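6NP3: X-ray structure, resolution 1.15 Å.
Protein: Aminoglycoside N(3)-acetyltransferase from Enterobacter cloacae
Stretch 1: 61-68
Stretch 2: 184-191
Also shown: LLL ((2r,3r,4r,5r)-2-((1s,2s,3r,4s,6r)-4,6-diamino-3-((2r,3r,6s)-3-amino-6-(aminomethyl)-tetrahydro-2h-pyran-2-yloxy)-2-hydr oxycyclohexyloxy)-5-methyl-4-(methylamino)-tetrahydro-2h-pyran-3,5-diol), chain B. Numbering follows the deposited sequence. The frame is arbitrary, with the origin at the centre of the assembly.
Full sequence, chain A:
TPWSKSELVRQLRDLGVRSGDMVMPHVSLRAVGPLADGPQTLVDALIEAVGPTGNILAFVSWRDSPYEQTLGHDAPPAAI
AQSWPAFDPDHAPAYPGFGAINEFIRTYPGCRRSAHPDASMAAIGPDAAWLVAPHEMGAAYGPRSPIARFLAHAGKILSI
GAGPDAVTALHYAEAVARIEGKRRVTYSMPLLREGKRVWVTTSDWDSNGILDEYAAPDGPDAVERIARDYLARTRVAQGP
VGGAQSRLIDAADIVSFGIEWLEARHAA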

ATOM      1  N   SER A  61       5.142   4.887  -0.351  1.00 12.05           N
ATOM      2  CA  SER A  61       5.872   5.396  -1.528  1.00 12.08           C
ATOM      3  C   SER A  61       6.774   6.564  -1.110  1.00 12.09           C
ATOM      4  O   SER A  61       7.336   6.570  -0.008  1.00 13.15           O
ATOM      5  CB  SER A  61       4.863   5.688  -2.615  1.00 12.73           C
ATOM      6  OG  SER A  61       5.470   6.073  -3.838  1.00 12.69           O
ATOM      7  N   TRP A  62       6.947   7.529  -2.011  1.00 12.59           N
ATOM      8  CA  TRP A  62       7.944   8.587  -1.866  1.00 12.71           C
ATOM      9  C   TRP A  62       7.425   9.800  -2.624  1.00 13.47           C
ATOM     10  O   TRP A  62       7.128   9.709  -3.823  1.00 14.20           O
ATOM     11  CB  TRP A  62       9.260   8.123  -2.471  1.00 14.00           C
ATOM     12  CG  TRP A  62      10.400   9.107  -2.448  1.00 13.96           C
ATOM     13  CD1 TRP A  62      10.563  10.187  -1.629  1.00 14.85           C
ATOM     14  CD2 TRP A  62      11.546   9.058  -3.270  1.00 14.19           C
ATOM     15  NE1 TRP A  62      11.749  10.819  -1.904  1.00 15.88           N
ATOM     16  CE2 TRP A  62      12.385  10.126  -2.889  1.00 15.32           C
ATOM     17  CE3 TRP A  62      11.969   8.192  -4.262  1.00 14.75           C
ATOM     18  CZ2 TRP A  62      13.586  10.387  -3.515  1.00 16.09           C
ATOM     19  CZ3 TRP A  62      13.176   8.440  -4.873  1.00 15.26           C
ATOM     20  CH2 TRP A  62      13.975   9.526  -4.493  1.00 15.91           C
ATOM     21  N   ARG A  63       7.351  10.937  -1.923  1.00 14.30           N
ATOM     22  CA  ARG A  63       6.937  12.208  -2.520  1.00 15.33           C
ATOM     23  C   ARG A  63       7.685  12.510  -3.808  1.00 15.94           C
ATOM     24  O   ARG A  63       7.092  12.986  -4.783  1.00 17.73           O
ATOM     25  CB  ARG A  63       7.191  13.325  -1.510  1.00 16.25           C
ATOM     26  CG  ARG A  63       6.726  14.701  -1.952  1.00 18.45           C
ATOM     27  CD  ARG A  63       7.274  15.764  -1.014  1.00 19.59           C
ATOM     28  NE  ARG A  63       8.663  16.083  -1.326  1.00 21.39           N
ATOM     29  CZ  ARG A  63       9.384  16.995  -0.682  1.00 21.78           C
ATOM     30  NH1 ARG A  63       8.860  17.663   0.330  1.00 23.45           N
ATOM     31  NH2 ARG A  63      10.636  17.223  -1.040  1.00 22.62           N
ATOM     32  N   ASP A  64       8.975  12.209  -3.838  1.00 15.30           N
ATOM     33  CA  ASP A  64       9.845  12.612  -4.938  1.00 16.34           C
ATOM     34  C   ASP A  64      10.281  11.422  -5.792  1.00 15.27           C
ATOM     35  O   ASP A  64      11.311  11.467  -6.462  1.00 16.97           O
ATOM     36  CB  ASP A  64      11.040  13.413  -4.412  1.00 18.60           C
ATOM     37  CG  ASP A  64      10.613  14.645  -3.632  1.00 21.68           C
ATOM     38  OD1 ASP A  64       9.677  15.320  -4.078  1.00 23.67           O
ATOM     39  OD2 ASP A  64      11.202  14.916  -2.569  1.00 24.81           O
ATOM     40  N   SER A  65       9.464  10.395  -5.873  1.00 14.76           N
ATOM     41  CA  SER A  65       9.807   9.295  -6.749  1.00 15.14           C
ATOM     42  C   SER A  65       9.864   9.787  -8.198  1.00 15.43           C
ATOM     43  O   SER A  65       8.889  10.372  -8.680  1.00 16.73           O
ATOM     44  CB  SER A  65       8.733   8.229  -6.632  1.00 16.76           C
ATOM     45  OG  SER A  65       8.982   7.257  -7.620  1.00 17.22           O
ATOM     46  N   PRO A  66      10.958   9.543  -8.927  1.00 15.08           N
ATOM     47  CA  PRO A  66      11.066   9.969 -10.327  1.00 15.52           C
ATOM     48  C   PRO A  66      10.445   8.975 -11.311  1.00 15.83           C
ATOM     49  O   PRO A  66      11.025   8.662 -12.361  1.00 17.05           O
ATOM     50  CB  PRO A  66      12.573  10.094 -10.524  1.00 16.48           C
ATOM     51  CG  PRO A  66      13.141   9.014  -9.671  1.00 17.01           C
ATOM     52  CD  PRO A  66      12.220   8.941  -8.463  1.00 15.96           C
ATOM     53  N   TYR A  67       9.241   8.501 -10.979  1.00 15.89           N
ATOM     54  CA  TYR A  67       8.564   7.499 -11.793  1.00 15.46           C
ATOM     55  C   TYR A  67       8.231   8.046 -13.173  1.00 16.34           C
ATOM     56  O   TYR A  67       8.676   7.510 -14.192  1.00 16.60           O
ATOM     57  CB  TYR A  67       7.307   7.027 -11.050  1.00 15.42           C
ATOM     58  CG  TYR A  67       6.578   5.887 -11.691  1.00 14.42           C
ATOM     59  CD1 TYR A  67       5.575   6.112 -12.630  1.00 15.36           C
ATOM     60  CD2 TYR A  67       6.866   4.584 -11.339  1.00 14.35           C
ATOM     61  CE1 TYR A  67       4.888   5.048 -13.211  1.00 15.42           C
ATOM     62  CE2 TYR A  67       6.194   3.523 -11.910  1.00 14.99           C
ATOM     63  CZ  TYR A  67       5.211   3.757 -12.850  1.00 14.91           C
ATOM     64  OH  TYR A  67       4.546   2.676 -13.418  1.00 15.74           O
ATOM     65  N   GLU A  68       7.402   9.082 -13.229  1.00 18.16           N
ATOM     66  CA  GLU A  68       7.026   9.620 -14.530  1.00 19.97           C
ATOM     67  C   GLU A  68       8.244  10.113 -15.301  1.00 18.95           C
ATOM     68  O   GLU A  68       8.300   9.977 -16.530  1.00 20.04           O
ATOM     69  CB  GLU A  68       6.023  10.752 -14.352  1.00 25.25           C
ATOM     70  CG  GLU A  68       4.574  10.304 -14.170  1.00 32.16           C
ATOM     71  CD  GLU A  68       4.174  10.091 -12.724  1.00 36.75           C
ATOM     72  OE1 GLU A  68       4.894  10.553 -11.818  1.00 39.05           O
ATOM     73  OE2 GLU A  68       3.128   9.457 -12.489  1.00 35.53           O
TER
HETATM   74  C11 LLL B 301      -3.930   5.317  -8.886  0.81 25.28           C
HETATM   75  O11 LLL B 301      -3.438   4.177  -8.134  0.81 19.54           O
HETATM   76  C21 LLL B 301      -5.083   5.919  -8.085  0.81 28.73           C
HETATM   77  N21 LLL B 301      -4.612   6.102  -6.717  0.81 30.20           N
HETATM   78  C31 LLL B 301      -6.211   4.958  -8.005  0.81 28.69           C
HETATM   79  C41 LLL B 301      -6.687   4.661  -9.418  0.81 29.31           C
HETATM   80  C51 LLL B 301      -5.503   4.119 -10.212  0.81 29.22           C
HETATM   81  O51 LLL B 301      -4.433   5.022 -10.185  0.81 28.20           O
HETATM   82  C61 LLL B 301      -5.890   3.910 -11.660  0.81 29.85           C
HETATM   83  N61 LLL B 301      -4.720   3.404 -12.376  0.81 29.57           N
HETATM   84  C12 LLL B 301       0.522   2.813  -7.644  0.81 14.94           C
HETATM   85  N12 LLL B 301       1.832   2.193  -7.789  0.81 14.89           N
HETATM   86  C22 LLL B 301      -0.598   1.776  -7.719  0.81 17.33           C
HETATM   87  C32 LLL B 301      -1.909   2.499  -7.483  0.81 18.83           C
HETATM   88  N32 LLL B 301      -3.007   1.530  -7.521  0.81 22.12           N
HETATM   89  C42 LLL B 301      -2.199   3.579  -8.526  0.81 17.94           C
HETATM   90  C52 LLL B 301      -1.025   4.557  -8.578  0.81 15.92           C
HETATM   91  O52 LLL B 301      -1.221   5.426  -9.669  0.81 16.82           O
HETATM   92  C62 LLL B 301       0.310   3.858  -8.747  0.81 14.50           C
HETATM   93  O62 LLL B 301       1.335   4.827  -8.626  0.81 13.57           O
HETATM   94  C13 LLL B 301       2.310   4.892  -9.668  0.81 14.45           C
HETATM   95  C23 LLL B 301       3.607   5.362  -9.015  0.81 14.13           C
HETATM   96  O23 LLL B 301       3.908   4.481  -7.953  0.81 14.60           O
HETATM   97  C33 LLL B 301       3.433   6.769  -8.415  0.81 14.70           C
HETATM   98  N33 LLL B 301       4.728   7.255  -7.888  0.81 14.75           N
HETATM   99  C43 LLL B 301       2.907   7.712  -9.517  0.81 15.50           C
HETATM  100  O43 LLL B 301       3.962   7.885 -10.442  0.81 16.09           O
HETATM  101  C53 LLL B 301       1.676   7.105 -10.200  0.81 15.45           C
HETATM  102  O53 LLL B 301       1.921   5.814 -10.705  0.81 14.92           O
HETATM  103  C83 LLL B 301       2.498   9.060  -8.912  0.81 16.81           C
HETATM  104  C93 LLL B 301       4.596   7.686  -6.480  0.81 15.30           C
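Stretch 2 (184-191) RVTYSMPL

Stretch 2 lies on stretch 1 as an extended strand packed against a loop and the start of a helix, in a contact made largely by apolar and aromatic side chains with no hydrogen bond between the two segments.

All of 184-191 is strand, and the strand continues beyond L191. Its backbone angles are those of an extended chain throughout. Stretch 1 is more irregular. A type I turn runs from W62 to S65, closed by the backbone hydrogen bond from S65 N to W62 O at 3.2 Å. P66 then takes the N-cap position, and the helix starts at Y67.

The two chains run in opposite senses where they meet. Y67 lies nearest Y187, with the CA of Y67 6.2 Å from the CA of Y187. One step back in stretch 1, P66 lies nearest M189, with their CA atoms 6.7 Å apart. Further along the strand, P190 reaches back to W62. No backbone hydrogen bond joins the stretches; the contact is made largely by side chains. Together the two stretches bury 347 Å², both sides summed.

Y67 gives the largest share of covered surface in stretch 1. Its CA-to-CB bond points sideways, but with chi1 t, the end of the side chain comes nearer the strand. Y67 CE2 approaches Y187 CD2 at 3.5 Å and lies over one face of the Y187 ring. The ring centroids are 4.9 Å apart and the planes meet at 44°, an oblique arrangement. Beyond it, Y67 OH lies 3.7 Å from V185 CG2.

M189 is the most covered residue of stretch 2. Its CA-to-CB bond also points sideways, and with chi1 and chi2 both m, the end of the side chain comes nearer stretch 1. M189 SD sits 3.7 Å from P66 CD. The terminal methyl M189 CE comes to 3.4 Å from S65 OG and 4.3 Å from Y67 CB. S65 OG is hydrogen-bonded elsewhere in the structure, so this hydroxyl has a polar partner although it lies against the methyl.

P66 points its CB toward the strand and meets three successive residues. Besides M189, its CG lies 3.8 Å from S188 O and 3.8 Å from P190 CD. P190 CD also touches the edge of the W62 indole, 4.1 Å from W62 CZ3. The two prolines and the tryptophan thus form one apolar patch.

T186 points away from stretch 1, between V185 and Y187, which both point toward it. R63 and D64, in the middle of the turn, do not touch the strand. They form a salt bridge with each other, R63 NH2 to D64 OD2 at 2.8 Å.

The aminoglycoside LLL lies against stretch 1 as well. Its C23 is over one face of the Y67 ring, and its O43 donates a hydrogen bond to E68 OE2 at 2.7 Å.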

ATOM      1  N   ARG A 184       3.879  -4.338 -18.761  1.00 14.72           N
ATOM      2  CA  ARG A 184       5.049  -4.046 -17.957  1.00 15.35           C
ATOM      3  C   ARG A 184       5.502  -2.614 -18.210  1.00 16.15           C
ATOM      4  O   ARG A 184       5.156  -1.984 -19.216  1.00 18.45           O
ATOM      5  CB  ARG A 184       6.174  -5.058 -18.207  1.00 16.30           C
ATOM      6  CG  ARG A 184       5.762  -6.454 -17.778  1.00 16.94           C
ATOM      7  CD  ARG A 184       6.830  -7.472 -17.998  1.00 16.64           C
ATOM      8  NE  ARG A 184       8.034  -7.241 -17.210  1.00 16.66           N
ATOM      9  CZ  ARG A 184       8.165  -7.580 -15.931  1.00 16.02           C
ATOM     10  NH1 ARG A 184       7.141  -8.103 -15.270  1.00 16.84           N
ATOM     11  NH2 ARG A 184       9.299  -7.341 -15.291  1.00 15.68           N
ATOM     12  N   VAL A 185       6.239  -2.087 -17.243  1.00 15.02           N
ATOM     13  CA  VAL A 185       6.799  -0.746 -17.315  1.00 14.93           C
ATOM     14  C   VAL A 185       8.282  -0.844 -17.000  1.00 14.93           C
ATOM     15  O   VAL A 185       8.726  -1.741 -16.277  1.00 15.14           O
ATOM     16  CB  VAL A 185       6.135   0.248 -16.334  1.00 15.91           C
ATOM     17  CG1 VAL A 185       4.733   0.581 -16.770  1.00 17.19           C
ATOM     18  CG2 VAL A 185       6.146  -0.277 -14.902  1.00 16.06           C
ATOM     19  N   THR A 186       9.047   0.099 -17.537  1.00 15.26           N
ATOM     20  CA  THR A 186      10.447   0.265 -17.178  1.00 15.80           C
ATOM     21  C   THR A 186      10.640   1.644 -16.557  1.00 15.01           C
ATOM     22  O   THR A 186      10.110   2.637 -17.061  1.00 15.74           O
ATOM     23  CB  THR A 186      11.344   0.088 -18.415  1.00 18.04           C
ATOM     24  OG1 THR A 186      11.262  -1.267 -18.884  1.00 19.42           O
ATOM     25  CG2 THR A 186      12.792   0.432 -18.102  1.00 18.77           C
ATOM     26  N   TYR A 187      11.345   1.706 -15.436  1.00 14.36           N
ATOM     27  CA  TYR A 187      11.627   2.982 -14.794  1.00 14.03           C
ATOM     28  C   TYR A 187      12.934   2.846 -14.036  1.00 14.54           C
ATOM     29  O   TYR A 187      13.487   1.752 -13.914  1.00 14.95           O
ATOM     30  CB  TYR A 187      10.461   3.430 -13.922  1.00 14.52           C
ATOM     31  CG  TYR A 187      10.001   2.437 -12.885  1.00 14.23           C
ATOM     32  CD1 TYR A 187      10.640   2.338 -11.669  1.00 15.12           C
ATOM     33  CD2 TYR A 187       8.902   1.628 -13.110  1.00 14.95           C
ATOM     34  CE1 TYR A 187      10.198   1.434 -10.696  1.00 15.11           C
ATOM     35  CE2 TYR A 187       8.448   0.743 -12.151  1.00 14.07           C
ATOM     36  CZ  TYR A 187       9.120   0.634 -10.965  1.00 14.11           C
ATOM     37  OH  TYR A 187       8.681  -0.237  -9.989  1.00 14.60           O
ATOM     38  N   SER A 188      13.419   3.972 -13.517  1.00 14.32           N
ATOM     39  CA  SER A 188      14.694   4.035 -12.830  1.00 14.65           C
ATOM     40  C   SER A 188      14.525   4.746 -11.507  1.00 14.23           C
ATOM     41  O   SER A 188      13.827   5.760 -11.425  1.00 15.14           O
ATOM     42  CB  SER A 188      15.714   4.810 -13.666  1.00 16.69           C
ATOM     43  OG  SER A 188      15.925   4.184 -14.923  1.00 17.39           O
ATOM     44  N   MET A 189      15.186   4.215 -10.491  1.00 14.61           N
ATOM     45  CA  MET A 189      15.166   4.817  -9.175  1.00 15.14           C
ATOM     46  C   MET A 189      16.584   5.010  -8.666  1.00 15.64           C
ATOM     47  O   MET A 189      17.448   4.153  -8.875  1.00 15.59           O
ATOM     48  CB  MET A 189      14.408   3.922  -8.182  1.00 15.37           C
ATOM     49  CG  MET A 189      12.925   3.748  -8.499  1.00 14.97           C
ATOM     50  SD  MET A 189      11.993   5.245  -8.104  1.00 15.49           S
ATOM     51  CE  MET A 189      11.014   5.448  -9.625  1.00 16.06           C
ATOM     52  N   PRO A 190      16.825   6.086  -7.918  1.00 16.02           N
ATOM     53  CA  PRO A 190      18.154   6.318  -7.334  1.00 16.79           C
ATOM     54  C   PRO A 190      18.202   5.790  -5.911  1.00 18.62           C
ATOM     55  O   PRO A 190      17.460   6.266  -5.037  1.00 18.73           O
ATOM     56  CB  PRO A 190      18.277   7.845  -7.395  1.00 16.89           C
ATOM     57  CG  PRO A 190      16.874   8.337  -7.205  1.00 18.11           C
ATOM     58  CD  PRO A 190      15.927   7.233  -7.709  1.00 17.41           C
ATOM     59  N   LEU A 191      19.015   4.759  -5.691  1.00 20.69           N
ATOM     60  CA  LEU A 191      19.113   4.102  -4.393  1.00 22.03           C
ATOM     61  C   LEU A 191      20.401   4.524  -3.698  1.00 22.00           C
ATOM     62  O   LEU A 191      21.342   5.004  -4.336  1.00 22.63           O
ATOM     63  CB  LEU A 191      19.142   2.580  -4.553  1.00 25.97           C
ATOM     64  CG  LEU A 191      18.073   1.875  -5.365  1.00 29.47           C
ATOM     65  CD1 LEU A 191      18.269   0.363  -5.293  1.00 31.01           C
ATOM     66  CD2 LEU A 191      16.704   2.251  -4.877  1.00 31.16           C
TER